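Local coordinates for hypothetical glycoside hydrolase (Parabacteroides distasonis, PDB 3TAW), which is of unknown function but is probably a carbohydrate-active enzyme built on a five-bladed beta-propeller, at residues A[126-131]-A[149-154]; A[63-68]-A[83-88]; A[132-137]-A[145-150]; A[35-40]-A[101-106]. One frame throughout, in Å; residues are numbered along the deposited sequence. Where two conformers were deposited one is given.

Contact 1: residues A[126-131]-A[149-154]; sequences TEDGTY and TSKDLK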
loop_
_atom_site.group_PDB
_atom_site.type_symbol
_atom_site.label_atom_id
_atom_site.label_comp_id
_atom_site.label_asym_id
_atom_site.label_seq_id
_atom_site.Cartn_x
_atom_site.Cartn_y
_atom_site.Cartn_z
ATOM N N THR A 126 -13.846 -2.361 -8.075
ATOM C CA THR A 126 -15.212 -2.846 -7.822
ATOM C C THR A 126 -15.654 -3.819 -8.896
ATOM O O THR A 126 -15.014 -3.928 -9.946
ATOM C CB THR A 126 -16.235 -1.709 -7.758
ATOM O OG1 THR A 126 -16.352 -1.100 -9.044
ATOM C CG2 THR A 126 -15.811 -0.671 -6.731
ATOM N N GLU A 127 -16.735 -4.542 -8.622
ATOM C CA GLU A 127 -17.271 -5.486 -9.585
ATOM C C GLU A 127 -17.683 -4.780 -10.867
ATOM O O GLU A 127 -17.612 -5.388 -11.919
ATOM C CB GLU A 127 -18.465 -6.263 -9.016
ATOM C CG GLU A 127 -18.108 -7.147 -7.857
ATOM C CD GLU A 127 -19.232 -8.047 -7.395
ATOM O OE1 GLU A 127 -20.300 -8.055 -8.025
ATOM O OE2 GLU A 127 -19.055 -8.757 -6.391
ATOM N N ASP A 128 -18.116 -3.523 -10.779
ATOM C CA ASP A 128 -18.526 -2.787 -11.984
ATOM C C ASP A 128 -17.380 -2.038 -12.661
ATOM O O ASP A 128 -17.607 -1.223 -13.574
ATOM C CB ASP A 128 -19.732 -1.877 -11.705
ATOM C CG ASP A 128 -19.383 -0.597 -10.977
ATOM O OD1 ASP A 128 -18.302 -0.489 -10.359
ATOM O OD2 ASP A 128 -20.218 0.340 -11.010
ATOM N N GLY A 129 -16.153 -2.322 -12.236
ATOM C CA GLY A 129 -14.959 -1.876 -12.954
ATOM C C GLY A 129 -14.413 -0.510 -12.562
ATOM O O GLY A 129 -13.638 0.098 -13.331
ATOM N N THR A 130 -14.786 -0.024 -11.381
ATOM C CA THR A 130 -14.230 1.217 -10.860
ATOM C C THR A 130 -12.985 0.959 -9.997
ATOM O O THR A 130 -13.034 0.161 -9.056
ATOM C CB THR A 130 -15.250 2.001 -10.038
ATOM O OG1 THR A 130 -16.409 2.259 -10.844
ATOM C CG2 THR A 130 -14.626 3.323 -9.537
ATOM N N TYR A 131 -11.871 1.580 -10.384
ATOM C CA TYR A 131 -10.635 1.499 -9.626
ATOM C C TYR A 131 -10.679 2.528 -8.511
ATOM O O TYR A 131 -10.942 3.730 -8.746
ATOM C CB TYR A 131 -9.400 1.666 -10.515
ATOM C CG TYR A 131 -9.287 0.562 -11.531
ATOM C CD1 TYR A 131 -8.692 -0.645 -11.189
ATOM C CD2 TYR A 131 -9.835 0.685 -12.815
ATOM C CE1 TYR A 131 -8.601 -1.688 -12.081
ATOM C CE2 TYR A 131 -9.740 -0.361 -13.734
ATOM C CZ TYR A 131 -9.114 -1.547 -13.369
ATOM O OH TYR A 131 -9.038 -2.610 -14.269
ATOM N N THR A 149 -11.034 7.881 -7.713
ATOM C CA THR A 149 -11.566 6.810 -8.536
ATOM C C THR A 149 -11.398 7.065 -10.046
ATOM O O THR A 149 -11.277 8.216 -10.492
ATOM C CB THR A 149 -13.049 6.487 -8.230
ATOM O OG1 THR A 149 -13.895 7.532 -8.728
ATOM C CG2 THR A 149 -13.289 6.311 -6.707
ATOM N N SER A 150 -11.384 5.977 -10.808
ATOM C CA SER A 150 -11.288 6.040 -12.271
ATOM C C SER A 150 -11.774 4.733 -12.870
ATOM O O SER A 150 -11.860 3.724 -12.176
ATOM C CB SER A 150 -9.847 6.284 -12.740
ATOM O OG SER A 150 -9.028 5.158 -12.482
ATOM N N LYS A 151 -12.080 4.764 -14.159
ATOM C CA LYS A 151 -12.414 3.547 -14.902
ATOM C C LYS A 151 -11.215 3.029 -15.700
ATOM O O LYS A 151 -11.217 1.877 -16.133
ATOM C CB LYS A 151 -13.572 3.817 -15.850
ATOM C CG LYS A 151 -14.838 4.199 -15.159
ATOM C CD LYS A 151 -15.371 3.018 -14.381
ATOM C CE LYS A 151 -16.827 3.163 -14.017
ATOM N NZ LYS A 151 -17.363 1.819 -13.636
ATOM N N ASP A 152 -10.214 3.896 -15.907
ATOM C CA ASP A 152 -9.110 3.602 -16.815
ATOM C C ASP A 152 -7.726 3.890 -16.237
ATOM O O ASP A 152 -6.743 3.877 -16.981
ATOM C CB ASP A 152 -9.277 4.394 -18.106
ATOM C CG ASP A 152 -9.087 5.893 -17.915
ATOM O OD1 ASP A 152 -8.956 6.386 -16.780
ATOM O OD2 ASP A 152 -9.093 6.590 -18.946
ATOM N N LEU A 153 -7.668 4.200 -14.941
ATOM C CA LEU A 153 -6.428 4.449 -14.215
ATOM C C LEU A 153 -5.684 5.715 -14.672
ATOM O O LEU A 153 -4.535 5.949 -14.258
ATOM C CB LEU A 153 -5.497 3.219 -14.268
ATOM C CG LEU A 153 -6.042 1.926 -13.649
ATOM C CD1 LEU A 153 -5.118 0.755 -13.973
ATOM C CD2 LEU A 153 -6.245 2.076 -12.142
ATOM N N LYS A 154 -6.355 6.549 -15.470
ATOM C CA LYS A 154 -5.767 7.796 -15.990
ATOM C C LYS A 154 -6.652 9.017 -15.851
ATOM O O LYS A 154 -6.128 10.108 -15.615
ATOM C CB LYS A 154 -5.322 7.615 -17.437
ATOM C CG LYS A 154 -4.158 6.641 -17.488
ATOM C CD LYS A 154 -3.522 6.513 -18.809
ATOM C CE LYS A 154 -2.192 5.804 -18.645
ATOM N NZ LYS A 154 -1.602 5.523 -19.975
HETATM O O HOH W 1 -12.811 -0.224 -15.855
#

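Contact 2: residues A[63-68]-A[83-88]; sequences VVMYRA and LGYATS. With EDO (1,2-ethanediol), chain M.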
loop_
_atom_site.group_PDB
_atom_site.type_symbol
_atom_site.label_atom_id
_atom_site.label_comp_id
_atom_site.label_asym_id
_atom_site.label_seq_id
_atom_site.Cartn_x
_atom_site.Cartn_y
_atom_site.Cartn_z
ATOM N N VAL A 63 -0.888 -3.750 -14.083
ATOM C CA VAL A 63 -0.503 -2.331 -14.013
ATOM C C VAL A 63 0.110 -2.103 -12.651
ATOM O O VAL A 63 -0.487 -2.423 -11.629
ATOM C CB VAL A 63 -1.696 -1.381 -14.265
ATOM C CG1 VAL A 63 -1.291 0.100 -14.023
ATOM C CG2 VAL A 63 -2.266 -1.601 -15.697
ATOM N N VAL A 64 1.315 -1.551 -12.634
ATOM C CA VAL A 64 1.930 -1.110 -11.402
ATOM C C VAL A 64 1.959 0.397 -11.447
ATOM O O VAL A 64 2.493 0.983 -12.410
ATOM C CB VAL A 64 3.330 -1.679 -11.230
ATOM C CG1 VAL A 64 4.107 -0.911 -10.122
ATOM C CG2 VAL A 64 3.235 -3.183 -10.898
HETATM N N MSE A 65 1.424 1.020 -10.399
HETATM C CA MSE A 65 1.515 2.465 -10.230
HETATM C C MSE A 65 2.491 2.728 -9.091
HETATM O O MSE A 65 2.167 2.594 -7.912
HETATM C CB MSE A 65 0.124 3.084 -10.009
HETATM C CG MSE A 65 -0.739 2.951 -11.248
HETATM SE SE MSE A 65 -2.419 3.934 -11.139
HETATM C CE MSE A 65 -1.861 5.763 -10.944
ATOM N N TYR A 66 3.715 3.053 -9.462
ATOM C CA TYR A 66 4.798 3.177 -8.483
ATOM C C TYR A 66 4.904 4.586 -7.931
ATOM O O TYR A 66 4.614 5.581 -8.612
ATOM C CB TYR A 66 6.115 2.707 -9.080
ATOM C CG TYR A 66 6.515 3.360 -10.390
ATOM C CD1 TYR A 66 6.085 2.848 -11.611
ATOM C CD2 TYR A 66 7.349 4.469 -10.412
ATOM C CE1 TYR A 66 6.475 3.427 -12.838
ATOM C CE2 TYR A 66 7.740 5.051 -11.597
ATOM C CZ TYR A 66 7.284 4.527 -12.831
ATOM O OH TYR A 66 7.683 5.077 -14.018
ATOM N N ARG A 67 5.315 4.674 -6.670
ATOM C CA ARG A 67 5.597 5.952 -6.059
ATOM C C ARG A 67 6.922 6.435 -6.591
ATOM O O ARG A 67 7.921 5.763 -6.424
ATOM C CB ARG A 67 5.661 5.837 -4.540
ATOM C CG ARG A 67 5.942 7.175 -3.858
ATOM C CD ARG A 67 6.058 7.014 -2.347
ATOM N NE ARG A 67 6.620 8.190 -1.705
ATOM C CZ ARG A 67 6.827 8.318 -0.392
ATOM N NH1 ARG A 67 6.489 7.349 0.456
ATOM N NH2 ARG A 67 7.373 9.431 0.079
ATOM N N ALA A 68 6.927 7.591 -7.253
ATOM C CA ALA A 68 8.148 8.144 -7.822
ATOM C C ALA A 68 8.462 9.457 -7.122
ATOM O O ALA A 68 7.582 10.277 -6.912
ATOM C CB ALA A 68 7.986 8.398 -9.321
ATOM N N LEU A 83 2.741 9.371 -9.036
ATOM C CA LEU A 83 2.585 7.981 -9.375
ATOM C C LEU A 83 2.806 7.725 -10.853
ATOM O O LEU A 83 2.150 8.329 -11.706
ATOM C CB LEU A 83 1.175 7.498 -9.007
ATOM C CG LEU A 83 0.716 7.773 -7.587
ATOM C CD1 LEU A 83 -0.630 7.140 -7.326
ATOM C CD2 LEU A 83 1.776 7.364 -6.506
ATOM N N GLY A 84 3.692 6.787 -11.120
ATOM C CA GLY A 84 3.958 6.295 -12.463
ATOM C C GLY A 84 2.930 5.289 -12.910
ATOM O O GLY A 84 2.047 4.891 -12.140
ATOM N N TYR A 85 2.996 4.914 -14.183
ATOM C CA TYR A 85 2.069 3.950 -14.765
ATOM C C TYR A 85 2.894 2.984 -15.618
ATOM O O TYR A 85 3.506 3.380 -16.613
ATOM C CB TYR A 85 1.032 4.669 -15.628
ATOM C CG TYR A 85 -0.036 3.786 -16.210
ATOM C CD1 TYR A 85 0.168 3.120 -17.419
ATOM C CD2 TYR A 85 -1.267 3.622 -15.577
ATOM C CE1 TYR A 85 -0.838 2.307 -17.973
ATOM C CE2 TYR A 85 -2.259 2.806 -16.117
ATOM C CZ TYR A 85 -2.039 2.149 -17.304
ATOM O OH TYR A 85 -3.027 1.332 -17.859
ATOM N N ALA A 86 2.925 1.720 -15.221
ATOM C CA ALA A 86 3.745 0.720 -15.894
ATOM C C ALA A 86 2.911 -0.525 -16.133
ATOM O O ALA A 86 2.192 -0.967 -15.227
ATOM C CB ALA A 86 4.954 0.381 -15.041
ATOM N N THR A 87 3.018 -1.108 -17.327
ATOM C CA THR A 87 2.242 -2.300 -17.658
ATOM C C THR A 87 3.143 -3.509 -17.939
ATOM O O THR A 87 4.289 -3.370 -18.384
ATOM C CB THR A 87 1.348 -2.111 -18.888
ATOM O OG1 THR A 87 2.163 -1.995 -20.061
ATOM C CG2 THR A 87 0.465 -0.875 -18.753
ATOM N N SER A 88 2.592 -4.703 -17.724
ATOM C CA SER A 88 3.360 -5.926 -17.963
ATOM C C SER A 88 2.441 -7.079 -18.314
ATOM O O SER A 88 1.298 -7.124 -17.845
ATOM C CB SER A 88 4.159 -6.313 -16.701
ATOM O OG SER A 88 4.903 -7.491 -16.934
HETATM C C1 EDO M . 4.103 -4.728 -21.709
HETATM O O1 EDO M . 2.781 -4.301 -21.437
HETATM C C2 EDO M . 4.330 -4.570 -23.205
HETATM O O2 EDO M . 3.370 -5.366 -23.916
HETATM O O HOH W 2 5.508 5.460 -15.427
#

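Contact 3: residues A[132-137]-A[145-150]; sequences VLLYTQ and LAVATS. With EDO (1,2-ethanediol), chain K.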
loop_
_atom_site.group_PDB
_atom_site.type_symbol
_atom_site.label_atom_id
_atom_site.label_comp_id
_atom_site.label_asym_id
_atom_site.label_seq_id
_atom_site.Cartn_x
_atom_site.Cartn_y
_atom_site.Cartn_z
ATOM N N VAL A 132 -10.396 2.056 -7.297
ATOM C CA VAL A 132 -10.449 2.883 -6.105
ATOM C C VAL A 132 -9.016 2.977 -5.551
ATOM O O VAL A 132 -8.436 1.977 -5.159
ATOM C CB VAL A 132 -11.387 2.311 -5.021
ATOM C CG1 VAL A 132 -11.408 3.236 -3.780
ATOM C CG2 VAL A 132 -12.816 2.110 -5.613
ATOM N N LEU A 133 -8.482 4.195 -5.571
ATOM C CA LEU A 133 -7.124 4.508 -5.179
ATOM C C LEU A 133 -7.146 5.180 -3.823
ATOM O O LEU A 133 -7.814 6.208 -3.641
ATOM C CB LEU A 133 -6.515 5.447 -6.233
ATOM C CG LEU A 133 -5.145 6.055 -5.967
ATOM C CD1 LEU A 133 -4.059 4.980 -5.801
ATOM C CD2 LEU A 133 -4.783 7.050 -7.110
ATOM N N LEU A 134 -6.445 4.553 -2.864
ATOM C CA LEU A 134 -6.249 5.081 -1.525
ATOM C C LEU A 134 -4.792 5.440 -1.427
ATOM O O LEU A 134 -3.925 4.605 -1.706
ATOM C CB LEU A 134 -6.585 4.036 -0.462
ATOM C CG LEU A 134 -8.053 3.951 -0.008
ATOM C CD1 LEU A 134 -8.429 5.121 0.943
ATOM C CD2 LEU A 134 -9.013 3.841 -1.168
ATOM N N TYR A 135 -4.512 6.695 -1.051
ATOM C CA TYR A 135 -3.153 7.230 -1.077
ATOM C C TYR A 135 -2.989 8.306 -0.019
ATOM O O TYR A 135 -3.966 8.728 0.603
ATOM C CB TYR A 135 -2.831 7.814 -2.469
ATOM C CG TYR A 135 -3.636 9.055 -2.824
ATOM C CD1 TYR A 135 -4.935 8.959 -3.298
ATOM C CD2 TYR A 135 -3.075 10.328 -2.715
ATOM C CE1 TYR A 135 -5.683 10.098 -3.616
ATOM C CE2 TYR A 135 -3.797 11.469 -3.053
ATOM C CZ TYR A 135 -5.092 11.348 -3.501
ATOM O OH TYR A 135 -5.781 12.467 -3.858
ATOM N N THR A 136 -1.747 8.715 0.205
ATOM C CA THR A 136 -1.448 9.743 1.187
ATOM C C THR A 136 -1.237 11.086 0.505
ATOM O O THR A 136 -0.449 11.192 -0.437
ATOM C CB THR A 136 -0.145 9.439 1.932
ATOM O OG1 THR A 136 -0.164 8.094 2.406
ATOM C CG2 THR A 136 0.065 10.444 3.109
ATOM N N GLN A 137 -1.947 12.093 0.977
ATOM C CA GLN A 137 -1.714 13.488 0.571
ATOM C C GLN A 137 -0.665 14.049 1.507
ATOM O O GLN A 137 -0.805 13.915 2.736
ATOM C CB GLN A 137 -2.996 14.304 0.704
ATOM C CG GLN A 137 -4.191 13.742 -0.062
ATOM C CD GLN A 137 -5.396 14.631 0.080
ATOM O OE1 GLN A 137 -5.849 14.899 1.211
ATOM N NE2 GLN A 137 -5.939 15.100 -1.048
ATOM N N LEU A 145 -4.909 10.314 4.467
ATOM C CA LEU A 145 -5.416 9.269 3.589
ATOM C C LEU A 145 -6.539 9.852 2.737
ATOM O O LEU A 145 -7.508 10.402 3.276
ATOM C CB LEU A 145 -5.946 8.122 4.452
ATOM C CG LEU A 145 -6.389 6.844 3.790
ATOM C CD1 LEU A 145 -5.207 6.141 3.040
ATOM C CD2 LEU A 145 -6.995 5.946 4.872
ATOM N N ALA A 146 -6.447 9.687 1.425
ATOM C CA ALA A 146 -7.433 10.250 0.513
ATOM C C ALA A 146 -7.829 9.225 -0.546
ATOM O O ALA A 146 -7.168 8.196 -0.722
ATOM C CB ALA A 146 -6.881 11.562 -0.130
ATOM N N VAL A 147 -8.922 9.516 -1.233
ATOM C CA VAL A 147 -9.533 8.601 -2.184
ATOM C C VAL A 147 -9.670 9.223 -3.570
ATOM O O VAL A 147 -10.058 10.390 -3.705
ATOM C CB VAL A 147 -10.949 8.191 -1.714
ATOM C CG1 VAL A 147 -11.553 7.124 -2.650
ATOM C CG2 VAL A 147 -10.919 7.669 -0.243
ATOM N N ALA A 148 -9.368 8.441 -4.601
ATOM C CA ALA A 148 -9.663 8.838 -5.962
ATOM C C ALA A 148 -10.192 7.633 -6.710
ATOM O O ALA A 148 -9.889 6.476 -6.346
ATOM C CB ALA A 148 -8.389 9.464 -6.651
ATOM N N THR A 149 -11.034 7.881 -7.713
ATOM C CA THR A 149 -11.566 6.810 -8.536
ATOM C C THR A 149 -11.398 7.065 -10.046
ATOM O O THR A 149 -11.277 8.216 -10.492
ATOM C CB THR A 149 -13.049 6.487 -8.230
ATOM O OG1 THR A 149 -13.895 7.532 -8.728
ATOM C CG2 THR A 149 -13.289 6.311 -6.707
ATOM N N SER A 150 -11.384 5.977 -10.808
ATOM C CA SER A 150 -11.288 6.040 -12.271
ATOM C C SER A 150 -11.774 4.733 -12.870
ATOM O O SER A 150 -11.860 3.724 -12.176
ATOM C CB SER A 150 -9.847 6.284 -12.740
ATOM O OG SER A 150 -9.028 5.158 -12.482
HETATM C C1 EDO K . -7.637 12.264 7.990
HETATM O O1 EDO K . -6.231 12.376 7.884
HETATM C C2 EDO K . -8.398 12.282 6.657
HETATM O O2 EDO K . -8.463 11.048 5.939
HETATM O O HOH W 3 -8.495 12.639 -3.242
#

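Contact 4: residues A[35-40]-A[101-106]; sequences YCPMRE and AFYPAK. With EDO (1,2-ethanediol), chain N; ACT (acetate ion), chain E.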
loop_
_atom_site.group_PDB
_atom_site.type_symbol
_atom_site.label_atom_id
_atom_site.label_comp_id
_atom_site.label_asym_id
_atom_site.label_seq_id
_atom_site.Cartn_x
_atom_site.Cartn_y
_atom_site.Cartn_z
ATOM N N TYR A 35 5.906 18.050 -17.576
ATOM C CA TYR A 35 5.523 19.402 -17.190
ATOM C C TYR A 35 4.554 19.361 -16.027
ATOM O O TYR A 35 3.379 18.954 -16.171
ATOM C CB TYR A 35 4.928 20.188 -18.344
ATOM C CG TYR A 35 4.764 21.636 -17.955
ATOM C CD1 TYR A 35 5.848 22.498 -17.967
ATOM C CD2 TYR A 35 3.531 22.140 -17.550
ATOM C CE1 TYR A 35 5.702 23.806 -17.610
ATOM C CE2 TYR A 35 3.380 23.475 -17.177
ATOM C CZ TYR A 35 4.483 24.295 -17.200
ATOM O OH TYR A 35 4.387 25.632 -16.848
ATOM N N CYS A 36 5.073 19.769 -14.866
ATOM C CA CYS A 36 4.329 19.727 -13.614
ATOM C C CYS A 36 3.409 20.929 -13.453
ATOM O O CYS A 36 3.875 22.080 -13.481
ATOM C CB CYS A 36 5.307 19.717 -12.456
ATOM S SG CYS A 36 4.480 19.799 -10.828
ATOM N N PRO A 37 2.099 20.691 -13.280
ATOM C CA PRO A 37 1.164 21.804 -13.144
ATOM C C PRO A 37 1.209 22.471 -11.775
ATOM O O PRO A 37 0.661 23.562 -11.628
ATOM C CB PRO A 37 -0.202 21.139 -13.362
ATOM C CG PRO A 37 -0.021 19.778 -12.901
ATOM C CD PRO A 37 1.407 19.385 -13.211
HETATM N N MSE A 38 1.816 21.806 -10.788
HETATM C CA MSE A 38 1.998 22.378 -9.447
HETATM C C MSE A 38 3.145 23.391 -9.475
HETATM O O MSE A 38 2.988 24.519 -8.990
HETATM C CB MSE A 38 2.266 21.274 -8.407
HETATM C CG MSE A 38 2.538 21.786 -6.988
HETATM SE SE MSE A 38 3.022 20.389 -5.766
HETATM C CE MSE A 38 4.851 20.166 -6.242
ATOM N N ARG A 39 4.289 22.973 -10.030
ATOM C CA ARG A 39 5.486 23.811 -10.163
ATOM C C ARG A 39 5.399 24.759 -11.365
ATOM O O ARG A 39 6.086 25.792 -11.413
ATOM C CB ARG A 39 6.739 22.925 -10.331
ATOM C CG ARG A 39 7.001 21.890 -9.215
ATOM C CD ARG A 39 7.462 22.558 -7.943
ATOM N NE ARG A 39 8.003 21.625 -6.953
ATOM C CZ ARG A 39 8.151 21.937 -5.665
ATOM N NH1 ARG A 39 7.786 23.131 -5.234
ATOM N NH2 ARG A 39 8.635 21.052 -4.799
ATOM N N GLU A 40 4.557 24.404 -12.347
ATOM C CA GLU A 40 4.550 25.084 -13.657
ATOM C C GLU A 40 5.969 25.089 -14.222
ATOM O O GLU A 40 6.544 26.124 -14.584
ATOM C CB GLU A 40 3.904 26.481 -13.601
ATOM C CG GLU A 40 2.423 26.348 -13.201
ATOM C CD GLU A 40 1.606 27.601 -13.240
ATOM O OE1 GLU A 40 2.161 28.712 -13.406
ATOM O OE2 GLU A 40 0.362 27.457 -13.090
ATOM N N ALA A 101 0.771 9.242 -14.008
ATOM C CA ALA A 101 -0.688 9.126 -14.151
ATOM C C ALA A 101 -1.466 9.777 -12.999
ATOM O O ALA A 101 -2.677 10.003 -13.124
ATOM C CB ALA A 101 -1.083 7.661 -14.285
ATOM N N PHE A 102 -0.771 10.078 -11.907
ATOM C CA PHE A 102 -1.380 10.705 -10.721
ATOM C C PHE A 102 -0.351 11.586 -10.043
ATOM O O PHE A 102 0.822 11.212 -9.931
ATOM C CB PHE A 102 -1.883 9.614 -9.780
ATOM C CG PHE A 102 -2.942 10.069 -8.830
ATOM C CD1 PHE A 102 -4.261 10.147 -9.232
ATOM C CD2 PHE A 102 -2.632 10.394 -7.520
ATOM C CE1 PHE A 102 -5.259 10.565 -8.361
ATOM C CE2 PHE A 102 -3.627 10.820 -6.639
ATOM C CZ PHE A 102 -4.946 10.879 -7.050
ATOM N N TYR A 103 -0.767 12.791 -9.665
ATOM C CA TYR A 103 0.179 13.814 -9.207
ATOM C C TYR A 103 -0.563 14.996 -8.599
ATOM O O TYR A 103 -1.759 15.187 -8.851
ATOM C CB TYR A 103 1.039 14.302 -10.402
ATOM C CG TYR A 103 0.222 14.559 -11.627
ATOM C CD1 TYR A 103 -0.404 15.773 -11.820
ATOM C CD2 TYR A 103 0.029 13.548 -12.582
ATOM C CE1 TYR A 103 -1.187 16.010 -12.947
ATOM C CE2 TYR A 103 -0.743 13.759 -13.685
ATOM C CZ TYR A 103 -1.359 15.002 -13.867
ATOM O OH TYR A 103 -2.154 15.231 -14.968
ATOM N N PRO A 104 0.144 15.791 -7.779
ATOM C CA PRO A 104 -0.469 16.991 -7.239
ATOM C C PRO A 104 -0.633 18.035 -8.356
ATOM O O PRO A 104 0.144 18.044 -9.324
ATOM C CB PRO A 104 0.548 17.459 -6.195
ATOM C CG PRO A 104 1.865 16.992 -6.725
ATOM C CD PRO A 104 1.551 15.647 -7.351
ATOM N N ALA A 105 -1.638 18.898 -8.233
ATOM C CA ALA A 105 -1.953 19.830 -9.293
ATOM C C ALA A 105 -2.693 21.016 -8.702
ATOM O O ALA A 105 -2.924 21.051 -7.491
ATOM C CB ALA A 105 -2.804 19.134 -10.366
ATOM N N LYS A 106 -3.060 21.980 -9.544
ATOM C CA LYS A 106 -3.870 23.125 -9.089
ATOM C C LYS A 106 -5.345 22.724 -9.218
ATOM O O LYS A 106 -6.115 23.248 -10.042
ATOM C CB LYS A 106 -3.498 24.383 -9.891
ATOM C CG LYS A 106 -2.069 24.812 -9.614
ATOM C CD LYS A 106 -1.705 26.196 -10.150
ATOM C CE LYS A 106 -0.248 26.526 -9.755
ATOM N NZ LYS A 106 0.220 27.850 -10.251
HETATM C C1 EDO N . -4.187 13.510 -12.499
HETATM O O1 EDO N . -5.364 12.733 -12.287
HETATM C C2 EDO N . -3.897 14.255 -11.215
HETATM O O2 EDO N . -3.536 13.329 -10.180
HETATM C C ACT E . -2.257 18.505 -15.833
HETATM O O ACT E . -1.140 18.096 -16.266
HETATM O OXT ACT E . -3.086 17.638 -15.423
HETATM C CH3 ACT E . -2.608 19.966 -15.793
HETATM O O HOH W 4 3.366 27.527 -9.730
#

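Contact 1: residues A[126-131]-A[149-154]
Tyr131 and Ser150 close one end of an antiparallel strand pair, where the turn leading into strand 131-138 meets the last residues of strand 143-150 and the loop beyond it. They form a hydrogen-bonded pair: Tyr131 N gives to Ser150 O at 2.8 Å, nearly in line with that carbonyl, and Ser150 N returns the bond to Tyr131 O. Leu153, in the loop after strand 143-150, lays CD2 over one face of the Tyr131 ring in a CH-pi contact, 3.9 Å from the centroid, while Lys151 O lies at the ring edge, 3.6 Å from CE2. The ring hydroxyl is taken by Ile57 O of strand 49-58. Lys151 starts away from the turn but kinks at chi2 (-68°), which swings its ammonium back to donate to Thr130 OG1 at 3.0 Å. The carboxylate of Asp128 lies a little farther off, an attraction short of a salt bridge. One water donates to both Gly129 O and Lys151 O, each at 2.7 Å. Ser150 OG accepts from Leu153 N, an ST motif that curls the loop. In the other segment, residues 126-129 make a type I turn with left-handed Gly129 at its end, the G1-bulge hairpin linking strands 117-125 and 131-138.

Contact 2: residues A[63-68]-A[83-88]
Tyr66 lies across Gly84 like a lid: its ring sits with one face over Gly84 CA, 3.9 Å from the centroid and 15° off the ring normal. CG of Tyr66 stands between the backbone N and the carbonyl carbon (chi1 54°), turning the ring back over the partner strand, and a residue without a side chain lets it come down this close. Ala86 CB meets the edge of the same ring. At its tip, the hydroxyl receives a bond from a water at 2.6 Å that also accepts from Tyr85 N, and Glu46 and Arg96 grip the same oxygen. The strands run antiparallel as the middle pair of a four-stranded sheet, consistent with one blade of a beta-propeller. Val64 and Ala86 exchange two backbone bonds, and Gly84 N reaches Tyr66 O. The return bond is missing there: Tyr66 N and Gly84 O are buried without a polar partner, and Met65 CA approaches Gly84 O in a CA-H...O contact at 3.1 Å. On the other face, Tyr85 has CG anti to its backbone N (chi1 -176°), and Val63 CG1 sits over one face of its ring, 3.6 Å from Tyr85 CE2, in a CH-pi contact. Selenomethionine Met65 crosses Leu83 at about a right angle, its CE 4.0 Å from Leu83 CB. Farther along, Thr87 OG1 is hydrogen-bonded to 1,2-ethanediol O1.

Contact 3: residues A[132-137]-A[145-150]
Ala146 offers one methyl to two flat groups at once. Gln137 sets its amide squarely against it, CD 3.4 Å from Ala146 CB, with the methyl over the amide face. Roughly at right angles to that approach, the Tyr135 ring receives the same methyl over one face, 4.2 Å from its centroid and displaced toward the rim. The ring is brought there by a chi1 of 67°, with CG between the backbone N and the carbonyl carbon. Its CE1 also comes to 4.1 Å from Ala148 CB. The polar ends are held from outside: Glu113 takes the Tyr135 hydroxyl and the Gln137 NE2, which fixes the amide alongside Gln109 and Asn112. A water donates to both Tyr135 OH and Val147 O, tying the ring tip to the partner strand. Across the sheet, Leu134 and Val147 lie side by side and point the same way, CD1 of Leu134 3.8 Å from Val147 CG2, and Leu145 CG closes on the same CD1. This face packs on strand 179-186. Four backbone bonds hold the strands in regular register, two between Leu133 and Ala148 and two between Tyr135 and Ala146; the bond from Leu133 N to Ala148 O measures 2.8 Å and is nearly straight at 171°. Such a twisted antiparallel hairpin at the centre of a four-stranded sheet is consistent with the middle two strands of a beta-propeller blade.

Contact 4: residues A[35-40]-A[101-106]
With CG anti to the backbone N (chi1 177°) and a bend at chi3 (79°), selenomethionine Met38 lays its SE obliquely on the Pro104 ring, 3.7 Å from CG. Lys106 instead runs out extended from CG, passes over Pro37 O, and puts NZ 2.9 Å from Glu40 OE2. The two chains cross at about a right angle in a salt bridge whose hydrogen bond is weak; a water donates to Met38 O and accepts from the same ammonium. Between these ends Pro37 packs its CG on Ala105 CB at 3.8 Å and, obliquely, on the Tyr103 ring, with Tyr103 CE1 3.9 Å from Pro37 CG. Two small molecules, probably from the crystallisation liquor, wrap the tyrosine. Acetate OXT lies in the ring plane at its edge and accepts a hydrogen bond from Tyr103 OH at 2.6 Å; its methyl rests on Pro37. A 1,2-ethanediol sits over one ring face, C2 3.6 Å above the centre, and its O2 accepts from Tyr103 N while donating to Tyr103 O. In the 35-40 segment, Cys36 SG accepts from Arg39 N, helping to fold the bend. This surface contact joins the turn between strands 33-36 and 41-44 to the loop that leaves strand 95-96 for helix 110-113, a loop that is bulged against strand 81-88 at Ala101 and Phe102.

Contacts 2 and 3 are the hairpins of two neighbouring sheets, their centres 15 Å apart, and Leu83 CD1 touches Leu133 CD2 at 4.2 Å. Contact 1 continues contact 3, sharing Thr149 and Ser150, and its Leu153 CD1 reaches Val63 CG1 of contact 2 at 3.9 Å. Contact 4 lies outermost; Leu83 N to Phe102 O and Ala101 N to Leu83 O, each 2.8 Å, are probable hydrogen bonds to contact 2, and Phe102 CE2 packs on Tyr135 CZ of contact 3 at 3.5 Å. The Arg67 side chain of contact 2, paired with Asp120 and Glu69, lies about 5 Å from an unknown ligand, probably from the crystallisation liquor. Magnesium is bound at Asn355 and Phe356, outside all four.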